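PDB 6MGB: capsular polysaccharide export system protein KpsC from Thermosulfurimonas dismutans, which probably transfers Kdo from a CMP-activated donor in beta-2,4 linkage while building the conserved glycolipid anchor of Gram-negative bacterial capsules. Local coordinates for residues A[115-119]-A[120-124]; A[303-306]-A[307-310]; A[278-281]-A[282-285]; A[54-57]-A[58-61]. All coordinates share one frame; numbering follows the deposited sequence. Where two conformers were deposited one is given.

Overall arrangement
The protein belongs to the GT-B clan, and its chain folds around two sheets: a mixed one, and a parallel one beside which CMP binds. Contact 4 lies on helix 53-65, which crosses over between two parallel strands of the mixed sheet, and contact 2 forms the hairpin at that sheet's far edge; their centres are about 29 Å apart. Contact 1 caps helix 120-135. Contact 3 turns the chain after the last strand of the parallel sheet, and the side chain of its Arg283 is about 14 Å from CMP. Only contacts 1 and 3 touch, through a long, weak ion pair between Glu118 and Arg285. Contacts 2 and 3, with centres about 36 Å apart, lie on opposite sides of the chain's centre.

Contact 1: residues A[115-119]-A[120-124]; sequences GGWET and PELMD
Thr119 meets Leu122 and Met123 in an N-cap that starts helix 120-135. Its OG1 accepts from Leu122 N at 3.0 Å, satisfying one of the amides that precede the first i to i+4 bond. Its carbonyl O begins the regular helical series by taking Met123 N, also at 3.0 Å, in a nearly straight bond (175° at the hydrogen). A chi1 of 67° sets OG1 between the backbone N and the carbonyl carbon of Thr119, on the side where Leu122 N arrives. Pro120 suits the next place, because a first-turn residue loses little by lacking an N-H.

Beside the cap, the rim of the Trp117 indole supplies an apolar surface. Leu122 CD2 reaches the edge of the indole, near the ring plane, 3.3 Å from Trp117 CE3. Met123 SD comes obliquely to the same six-membered ring as a Met-aromatic contact, 4.2 Å from Trp117 CZ3; bends at chi2 and chi3 fold the thioether into place. Leu122 and Met123 also touch helix 289-299, so they join the capped helix to it.

Glu118 CG lies 3.5 Å above the plane of the Trp117 ring, toward the rim, while OE1 accepts from Trp117 N at 3.2 Å and OE2 forms a salt bridge with Arg287. Gly115 is the first residue to leave helix 107-114, and both it and Gly116 have positive phi (74° and 98°), which glycine tolerates more easily than other residues. At the far end of the indole, Trp117 NE1 donates to the carbonyl O of Leu111 on that preceding helix.

Contact 2: residues A[303-306]-A[307-310]; sequences YINP and ATGK
The backbone carbonyl of Asn305 faces Thr308 and Gly309 across a tight hairpin turn, in which Pro306 and Ala307 have the phi and psi values of a type I turn. That one oxygen accepts two N-H groups, Thr308 N at 3.0 Å from above the carbonyl plane and Gly309 N at 2.8 Å nearly in line with the C=O bond. Where the chain returns, Asn305 N donates to Lys310 O at 2.7 Å in a nearly straight bond.

The side chain of Asn305 adds a bond to the turn. With CG anti to the backbone N (chi1 -176°), the amide folds over the turn and OD1 accepts from Ala307 N at 3.1 Å, closing an Asx turn around Pro306. Proline fits this middle place, since its fixed phi matches the turn and no N-H is needed there. Thr308 lies against the same side chain: its OG1 is 3.3 Å from Asn305 CB and its CG2 is 3.7 Å from Asn305 ND2. The hydroxyl oxygen also accepts from Lys310 N at 3.3 Å, an ST turn. Gly309, between Thr308 and Lys310, has positive phi (73°), which glycine adopts easily.

The turn links strand 302-305 to the edge strand 310-312 of the mixed sheet, where Tyr303 pairs with Gly312. Helix 314-322 meets Tyr303, Asn305 and Pro306, while Ile304 packs on helix 25-29.

Contact 3: residues A[278-281]-A[282-285]; sequences KRCE and RRKR
Cys280 and Arg283 close a type I beta turn, with Arg283 N donating to Cys280 O at 3.0 Å from above the carbonyl plane. From there the Arg283 side chain runs out past the cysteine. Its CB sits 3.7 Å from Cys280 O. CG then packs against the sulfur, 3.8 Å from Cys280 SG, and CD keeps company with both side-chain atoms of the cysteine. NE is still only 3.8 Å from Cys280 SG, but its strong partner is Glu109 OE1, in a salt bridge. At the tip, NH1 donates to the carbonyls of Ala269 and Pro266. The chain is extended from CG to NE, which carries the buried guanidinium away from the turn to these acceptors.

Cys280 SG is also beside Arg282. A bend at chi3 (46°) swings that guanidinium round until the sulfur lies over one of its faces, 3.8 Å from Arg282 NH2, which itself donates to the carbonyl O of Ala102. A small, polarisable side chain suits this place between two arginines. Along the outer side of the turn Lys284 folds back, and its NZ gives a weak hydrogen bond to Glu281 O at 3.3 Å.

Arg282 NE binds Glu109 OE2, so Glu109 is gripped by both arginines, one at each oxygen, and ties the turn to helix 107-114. The surrounding positive charge would probably favour its ionised form.

Contact 4: residues A[54-57]-A[58-61]; sequences TARK and AMQK
Met59 N and CG both meet the carbonyl O of Ala55, one turn back along helix 53-65, the crossover helix of a beta-alpha-beta unit between strands 45-49 and 69-74. Four successive i to i+4 hydrogen bonds run along this segment: Ala58 N to Thr54 O, Met59 N to Ala55 O (2.9 Å), Gln60 N to Arg56 O, and Lys61 N to Lys57 O (2.9 Å).

Apolar contacts gather on the side facing the sheet. Ala55 and Ala58, both buried, touch Tyr69, and their short methyls let the helix lie close to that strand. Met59 joins them on Tyr69. Apart from these, its CG methylene packs closely on the carbonyl, 3.3 Å from Ala55 O, and, the chain being extended beyond CG, its SD runs back along the helix to within 4.1 Å of Arg56 CA.

Among the charged side chains, Lys57 is exposed; Lys61, partly exposed, also touches Phe14. Lys57 stretches out straight, with CG anti to the backbone N (chi1 -177°), while Lys61 bends at chi2 and crosses it obliquely. Their methylenes meet, yet their ammonium groups diverge, Lys57 NZ standing 5.8 Å from Lys61 NZ. A salt bridge from Lys61 NZ to Glu64 OE2 probably eases the like-charge repulsion. The two lysines come closest at Lys57 CE and Lys61 CE, 4.1 Å apart.

Contact 1: residues A[115-119]-A[120-124]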
loop_
_atom_site.group_PDB
_atom_site.type_symbol
_atom_site.label_atom_id
_atom_site.label_comp_id
_atom_site.label_asym_id
_atom_site.label_seq_id
_atom_site.Cartn_x
_atom_site.Cartn_y
_atom_site.Cartn_z
ATOM N N GLY A 115 18.979 -0.221 7.472
ATOM C CA GLY A 115 19.427 1.108 7.102
ATOM C C GLY A 115 20.228 1.129 5.810
ATOM O O GLY A 115 19.974 0.373 4.867
ATOM N N GLY A 116 21.215 2.021 5.772
ATOM C CA GLY A 116 21.982 2.278 4.572
ATOM C C GLY A 116 21.531 3.484 3.777
ATOM O O GLY A 116 22.039 3.697 2.670
ATOM N N TRP A 117 20.611 4.289 4.312
ATOM C CA TRP A 117 19.970 5.346 3.543
ATOM C C TRP A 117 19.646 6.603 4.336
ATOM O O TRP A 117 19.242 7.594 3.719
ATOM C CB TRP A 117 18.665 4.815 2.928
ATOM C CG TRP A 117 17.770 4.162 3.940
ATOM C CD1 TRP A 117 17.735 2.839 4.272
ATOM C CD2 TRP A 117 16.789 4.806 4.762
ATOM N NE1 TRP A 117 16.792 2.619 5.248
ATOM C CE2 TRP A 117 16.196 3.811 5.565
ATOM C CE3 TRP A 117 16.355 6.127 4.896
ATOM C CZ2 TRP A 117 15.191 4.096 6.487
ATOM C CZ3 TRP A 117 15.353 6.409 5.811
ATOM C CH2 TRP A 117 14.784 5.398 6.596
ATOM N N GLU A 118 19.795 6.612 5.659
ATOM C CA GLU A 118 19.369 7.747 6.478
ATOM C C GLU A 118 20.426 8.839 6.404
ATOM O O GLU A 118 21.492 8.734 7.018
ATOM C CB GLU A 118 19.134 7.314 7.921
ATOM C CG GLU A 118 18.232 6.102 8.080
ATOM C CD GLU A 118 19.006 4.801 8.142
ATOM O OE1 GLU A 118 20.029 4.678 7.432
ATOM O OE2 GLU A 118 18.597 3.904 8.910
ATOM N N THR A 119 20.132 9.897 5.657
ATOM C CA THR A 119 21.006 11.051 5.566
ATOM C C THR A 119 20.222 12.314 5.881
ATOM O O THR A 119 19.005 12.361 5.681
ATOM C CB THR A 119 21.623 11.184 4.168
ATOM O OG1 THR A 119 20.595 11.490 3.217
ATOM C CG2 THR A 119 22.303 9.899 3.768
ATOM N N PRO A 120 20.895 13.355 6.373
ATOM C CA PRO A 120 20.200 14.636 6.574
ATOM C C PRO A 120 19.475 15.111 5.329
ATOM O O PRO A 120 18.382 15.682 5.425
ATOM C CB PRO A 120 21.338 15.589 6.966
ATOM C CG PRO A 120 22.411 14.710 7.505
ATOM C CD PRO A 120 22.319 13.430 6.742
ATOM N N GLU A 121 20.057 14.873 4.153
ATOM C CA GLU A 121 19.450 15.338 2.911
ATOM C C GLU A 121 18.171 14.570 2.600
ATOM O O GLU A 121 17.154 15.171 2.233
ATOM C CB GLU A 121 20.460 15.205 1.770
ATOM C CG GLU A 121 20.274 16.199 0.634
ATOM C CD GLU A 121 19.710 15.560 -0.617
ATOM O OE1 GLU A 121 18.706 16.078 -1.149
ATOM O OE2 GLU A 121 20.271 14.538 -1.067
ATOM N N LEU A 122 18.192 13.244 2.745
ATOM C CA LEU A 122 16.988 12.463 2.485
ATOM C C LEU A 122 15.892 12.807 3.486
ATOM O O LEU A 122 14.730 12.998 3.109
ATOM C CB LEU A 122 17.296 10.965 2.533
ATOM C CG LEU A 122 16.060 10.080 2.323
ATOM C CD1 LEU A 122 15.593 10.140 0.877
ATOM C CD2 LEU A 122 16.329 8.655 2.750
ATOM N N MET A 123 16.240 12.871 4.772
ATOM C CA MET A 123 15.233 13.146 5.787
ATOM C C MET A 123 14.610 14.522 5.592
ATOM O O MET A 123 13.433 14.720 5.917
ATOM C CB MET A 123 15.850 13.023 7.179
ATOM C CG MET A 123 16.446 11.649 7.470
ATOM S SD MET A 123 15.266 10.294 7.278
ATOM C CE MET A 123 14.093 10.675 8.572
ATOM N N ASP A 124 15.372 15.481 5.059
ATOM C CA ASP A 124 14.782 16.770 4.709
ATOM C C ASP A 124 13.772 16.616 3.581
ATOM O O ASP A 124 12.672 17.181 3.644
ATOM C CB ASP A 124 15.872 17.769 4.317
ATOM C CG ASP A 124 16.693 18.234 5.503
ATOM O OD1 ASP A 124 17.908 18.466 5.331
ATOM O OD2 ASP A 124 16.130 18.354 6.611
#

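Contact 2: residues A[303-306]-A[307-310]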
loop_
_atom_site.group_PDB
_atom_site.type_symbol
_atom_site.label_atom_id
_atom_site.label_comp_id
_atom_site.label_asym_id
_atom_site.label_seq_id
_atom_site.Cartn_x
_atom_site.Cartn_y
_atom_site.Cartn_z
ATOM N N TYR A 303 9.224 6.115 -9.230
ATOM C CA TYR A 303 8.353 7.163 -9.736
ATOM C C TYR A 303 8.748 7.565 -11.149
ATOM O O TYR A 303 9.929 7.572 -11.508
ATOM C CB TYR A 303 8.405 8.398 -8.832
ATOM C CG TYR A 303 7.804 8.185 -7.465
ATOM C CD1 TYR A 303 6.456 8.413 -7.242
ATOM C CD2 TYR A 303 8.583 7.759 -6.397
ATOM C CE1 TYR A 303 5.892 8.216 -5.998
ATOM C CE2 TYR A 303 8.032 7.564 -5.147
ATOM C CZ TYR A 303 6.684 7.792 -4.954
ATOM O OH TYR A 303 6.125 7.600 -3.713
ATOM N N ILE A 304 7.742 7.899 -11.948
ATOM C CA ILE A 304 7.945 8.511 -13.255
ATOM C C ILE A 304 7.495 9.959 -13.164
ATOM O O ILE A 304 6.616 10.310 -12.369
ATOM C CB ILE A 304 7.202 7.782 -14.400
ATOM C CG1 ILE A 304 5.763 7.396 -14.016
ATOM C CG2 ILE A 304 7.980 6.547 -14.826
ATOM C CD1 ILE A 304 4.757 8.538 -14.041
ATOM N N ASN A 305 8.119 10.806 -13.968
ATOM C CA ASN A 305 7.659 12.179 -14.072
ATOM C C ASN A 305 6.451 12.178 -15.000
ATOM O O ASN A 305 6.610 11.979 -16.212
ATOM C CB ASN A 305 8.765 13.091 -14.599
ATOM C CG ASN A 305 8.346 14.544 -14.634
ATOM O OD1 ASN A 305 7.156 14.859 -14.576
ATOM N ND2 ASN A 305 9.321 15.440 -14.728
ATOM N N PRO A 306 5.232 12.368 -14.486
ATOM C CA PRO A 306 4.056 12.234 -15.362
ATOM C C PRO A 306 4.086 13.173 -16.550
ATOM O O PRO A 306 3.475 12.873 -17.582
ATOM C CB PRO A 306 2.881 12.547 -14.422
ATOM C CG PRO A 306 3.412 12.322 -13.049
ATOM C CD PRO A 306 4.845 12.737 -13.113
ATOM N N ALA A 307 4.790 14.299 -16.440
ATOM C CA ALA A 307 4.804 15.296 -17.502
ATOM C C ALA A 307 5.748 14.935 -18.640
ATOM O O ALA A 307 5.570 15.437 -19.755
ATOM C CB ALA A 307 5.192 16.656 -16.925
ATOM N N THR A 308 6.735 14.074 -18.389
ATOM C CA THR A 308 7.735 13.725 -19.385
ATOM C C THR A 308 7.758 12.249 -19.747
ATOM O O THR A 308 8.328 11.899 -20.785
ATOM C CB THR A 308 9.138 14.122 -18.897
ATOM O OG1 THR A 308 9.512 13.295 -17.789
ATOM C CG2 THR A 308 9.161 15.581 -18.464
ATOM N N GLY A 309 7.157 11.382 -18.934
ATOM C CA GLY A 309 7.243 9.955 -19.163
ATOM C C GLY A 309 8.589 9.340 -18.855
ATOM O O GLY A 309 8.819 8.182 -19.219
ATOM N N LYS A 310 9.482 10.071 -18.203
ATOM C CA LYS A 310 10.804 9.596 -17.840
ATOM C C LYS A 310 10.918 9.379 -16.336
ATOM O O LYS A 310 10.086 9.862 -15.558
ATOM C CB LYS A 310 11.869 10.597 -18.302
ATOM C CG LYS A 310 11.969 10.750 -19.815
ATOM C CD LYS A 310 13.020 11.783 -20.216
ATOM C CE LYS A 310 14.447 11.315 -19.934
ATOM N NZ LYS A 310 15.028 10.529 -21.057
#

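Contact 3: residues A[278-281]-A[282-285]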
loop_
_atom_site.group_PDB
_atom_site.type_symbol
_atom_site.label_atom_id
_atom_site.label_comp_id
_atom_site.label_asym_id
_atom_site.label_seq_id
_atom_site.Cartn_x
_atom_site.Cartn_y
_atom_site.Cartn_z
ATOM N N LYS A 278 -0.388 -8.857 16.188
ATOM C CA LYS A 278 0.484 -9.884 15.644
ATOM C C LYS A 278 1.930 -9.560 15.988
ATOM O O LYS A 278 2.270 -8.431 16.352
ATOM C CB LYS A 278 0.324 -9.996 14.123
ATOM C CG LYS A 278 -1.089 -10.308 13.661
ATOM C CD LYS A 278 -1.490 -11.729 14.016
ATOM C CE LYS A 278 -2.896 -12.042 13.534
ATOM N NZ LYS A 278 -3.318 -13.421 13.898
ATOM N N ARG A 279 2.784 -10.570 15.862
ATOM C CA ARG A 279 4.203 -10.442 16.146
ATOM C C ARG A 279 4.997 -10.781 14.894
ATOM O O ARG A 279 4.600 -11.640 14.100
ATOM C CB ARG A 279 4.633 -11.366 17.300
ATOM C CG ARG A 279 3.659 -11.433 18.478
ATOM C CD ARG A 279 4.139 -10.625 19.672
ATOM N NE ARG A 279 4.230 -9.195 19.389
ATOM C CZ ARG A 279 3.203 -8.350 19.431
ATOM N NH1 ARG A 279 1.985 -8.783 19.738
ATOM N NH2 ARG A 279 3.391 -7.066 19.161
ATOM N N CYS A 280 6.122 -10.090 14.714
ATOM C CA CYS A 280 7.050 -10.370 13.615
ATOM C C CYS A 280 8.459 -10.207 14.180
ATOM O O CYS A 280 9.025 -9.112 14.164
ATOM C CB CYS A 280 6.805 -9.453 12.423
ATOM S SG CYS A 280 7.763 -9.901 10.957
ATOM N N GLU A 281 9.018 -11.312 14.680
ATOM C CA GLU A 281 10.325 -11.265 15.324
ATOM C C GLU A 281 11.424 -10.807 14.375
ATOM O O GLU A 281 12.449 -10.291 14.834
ATOM C CB GLU A 281 10.681 -12.641 15.891
ATOM C CG GLU A 281 9.586 -13.280 16.735
ATOM C CD GLU A 281 9.076 -12.365 17.831
ATOM O OE1 GLU A 281 7.897 -12.502 18.218
ATOM O OE2 GLU A 281 9.852 -11.509 18.303
ATOM N N ARG A 282 11.238 -10.989 13.067
ATOM C CA ARG A 282 12.250 -10.582 12.101
ATOM C C ARG A 282 12.414 -9.069 12.039
ATOM O O ARG A 282 13.465 -8.588 11.600
ATOM C CB ARG A 282 11.885 -11.128 10.722
ATOM C CG ARG A 282 13.043 -11.201 9.748
ATOM C CD ARG A 282 12.598 -11.767 8.410
ATOM N NE ARG A 282 11.350 -11.153 7.960
ATOM C CZ ARG A 282 10.151 -11.729 8.004
ATOM N NH1 ARG A 282 9.996 -12.967 8.460
ATOM N NH2 ARG A 282 9.091 -11.058 7.579
ATOM N N ARG A 283 11.406 -8.312 12.468
ATOM C CA ARG A 283 11.471 -6.854 12.486
ATOM C C ARG A 283 11.950 -6.416 13.865
ATOM O O ARG A 283 11.217 -6.530 14.853
ATOM C CB ARG A 283 10.110 -6.252 12.145
ATOM C CG ARG A 283 9.644 -6.609 10.746
ATOM C CD ARG A 283 8.258 -6.069 10.427
ATOM N NE ARG A 283 7.815 -6.541 9.119
ATOM C CZ ARG A 283 6.631 -6.272 8.575
ATOM N NH1 ARG A 283 5.746 -5.521 9.220
ATOM N NH2 ARG A 283 6.333 -6.763 7.381
ATOM N N LYS A 284 13.182 -5.922 13.932
ATOM C CA LYS A 284 13.838 -5.622 15.200
ATOM C C LYS A 284 14.088 -4.140 15.424
ATOM O O LYS A 284 13.935 -3.659 16.549
ATOM C CB LYS A 284 15.168 -6.377 15.284
ATOM C CG LYS A 284 15.020 -7.878 15.090
ATOM C CD LYS A 284 16.237 -8.638 15.591
ATOM C CE LYS A 284 15.962 -10.133 15.658
ATOM N NZ LYS A 284 15.671 -10.719 14.319
ATOM N N ARG A 285 14.464 -3.401 14.385
ATOM C CA ARG A 285 14.807 -1.995 14.538
ATOM C C ARG A 285 13.550 -1.152 14.711
ATOM O O ARG A 285 12.600 -1.272 13.934
ATOM C CB ARG A 285 15.601 -1.508 13.329
ATOM C CG ARG A 285 16.060 -0.066 13.439
ATOM C CD ARG A 285 17.373 0.146 12.717
ATOM N NE ARG A 285 17.804 1.539 12.773
ATOM C CZ ARG A 285 18.842 2.030 12.106
ATOM N NH1 ARG A 285 19.154 3.314 12.224
ATOM N NH2 ARG A 285 19.568 1.245 11.321
#

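Contact 4: residues A[54-57]-A[58-61]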
loop_
_atom_site.group_PDB
_atom_site.type_symbol
_atom_site.label_atom_id
_atom_site.label_comp_id
_atom_site.label_asym_id
_atom_site.label_seq_id
_atom_site.Cartn_x
_atom_site.Cartn_y
_atom_site.Cartn_z
ATOM N N THR A 54 -0.883 -16.442 -13.443
ATOM C CA THR A 54 0.320 -16.162 -14.221
ATOM C C THR A 54 1.475 -15.720 -13.332
ATOM O O THR A 54 2.632 -16.049 -13.613
ATOM C CB THR A 54 0.040 -15.092 -15.276
ATOM O OG1 THR A 54 -0.521 -13.931 -14.650
ATOM C CG2 THR A 54 -0.914 -15.621 -16.341
ATOM N N ALA A 55 1.187 -14.976 -12.263
ATOM C CA ALA A 55 2.254 -14.520 -11.379
ATOM C C ALA A 55 2.918 -15.693 -10.669
ATOM O O ALA A 55 4.147 -15.742 -10.557
ATOM C CB ALA A 55 1.704 -13.516 -10.366
ATOM N N ARG A 56 2.121 -16.648 -10.185
ATOM C CA ARG A 56 2.688 -17.812 -9.513
ATOM C C ARG A 56 3.481 -18.685 -10.478
ATOM O O ARG A 56 4.428 -19.362 -10.061
ATOM C CB ARG A 56 1.578 -18.621 -8.840
ATOM C CG ARG A 56 1.127 -18.029 -7.512
ATOM C CD ARG A 56 0.013 -18.832 -6.857
ATOM N NE ARG A 56 -1.270 -18.667 -7.540
ATOM C CZ ARG A 56 -2.027 -19.657 -8.012
ATOM N NH1 ARG A 56 -1.661 -20.927 -7.884
ATOM N NH2 ARG A 56 -3.173 -19.371 -8.614
ATOM N N LYS A 57 3.120 -18.682 -11.764
ATOM C CA LYS A 57 3.933 -19.387 -12.748
ATOM C C LYS A 57 5.280 -18.698 -12.915
ATOM O O LYS A 57 6.316 -19.363 -13.035
ATOM C CB LYS A 57 3.211 -19.467 -14.094
ATOM C CG LYS A 57 3.997 -20.254 -15.144
ATOM C CD LYS A 57 3.343 -20.228 -16.515
ATOM C CE LYS A 57 4.153 -21.050 -17.509
ATOM N NZ LYS A 57 3.691 -20.878 -18.915
ATOM N N ALA A 58 5.282 -17.363 -12.922
ATOM C CA ALA A 58 6.535 -16.621 -13.007
ATOM C C ALA A 58 7.424 -16.909 -11.805
ATOM O O ALA A 58 8.638 -17.101 -11.952
ATOM C CB ALA A 58 6.244 -15.125 -13.118
ATOM N N MET A 59 6.841 -16.938 -10.603
ATOM C CA MET A 59 7.611 -17.303 -9.417
ATOM C C MET A 59 8.238 -18.680 -9.578
ATOM O O MET A 59 9.402 -18.889 -9.221
ATOM C CB MET A 59 6.717 -17.279 -8.178
ATOM C CG MET A 59 6.093 -15.934 -7.870
ATOM S SD MET A 59 4.898 -16.051 -6.525
ATOM C CE MET A 59 4.110 -14.445 -6.631
ATOM N N GLN A 60 7.471 -19.634 -10.109
ATOM C CA GLN A 60 7.980 -20.987 -10.305
ATOM C C GLN A 60 9.148 -21.001 -11.283
ATOM O O GLN A 60 10.135 -21.714 -11.070
ATOM C CB GLN A 60 6.841 -21.894 -10.781
ATOM C CG GLN A 60 7.217 -22.990 -11.770
ATOM C CD GLN A 60 8.151 -24.025 -11.186
ATOM O OE1 GLN A 60 8.578 -23.918 -10.036
ATOM N NE2 GLN A 60 8.463 -25.046 -11.976
ATOM N N LYS A 61 9.054 -20.220 -12.362
ATOM C CA LYS A 61 10.149 -20.166 -13.326
ATOM C C LYS A 61 11.388 -19.520 -12.718
ATOM O O LYS A 61 12.509 -19.994 -12.939
ATOM C CB LYS A 61 9.706 -19.420 -14.584
ATOM C CG LYS A 61 8.629 -20.142 -15.394
ATOM C CD LYS A 61 9.042 -21.561 -15.764
ATOM C CE LYS A 61 7.996 -22.253 -16.616
ATOM N NZ LYS A 61 8.164 -23.732 -16.565
#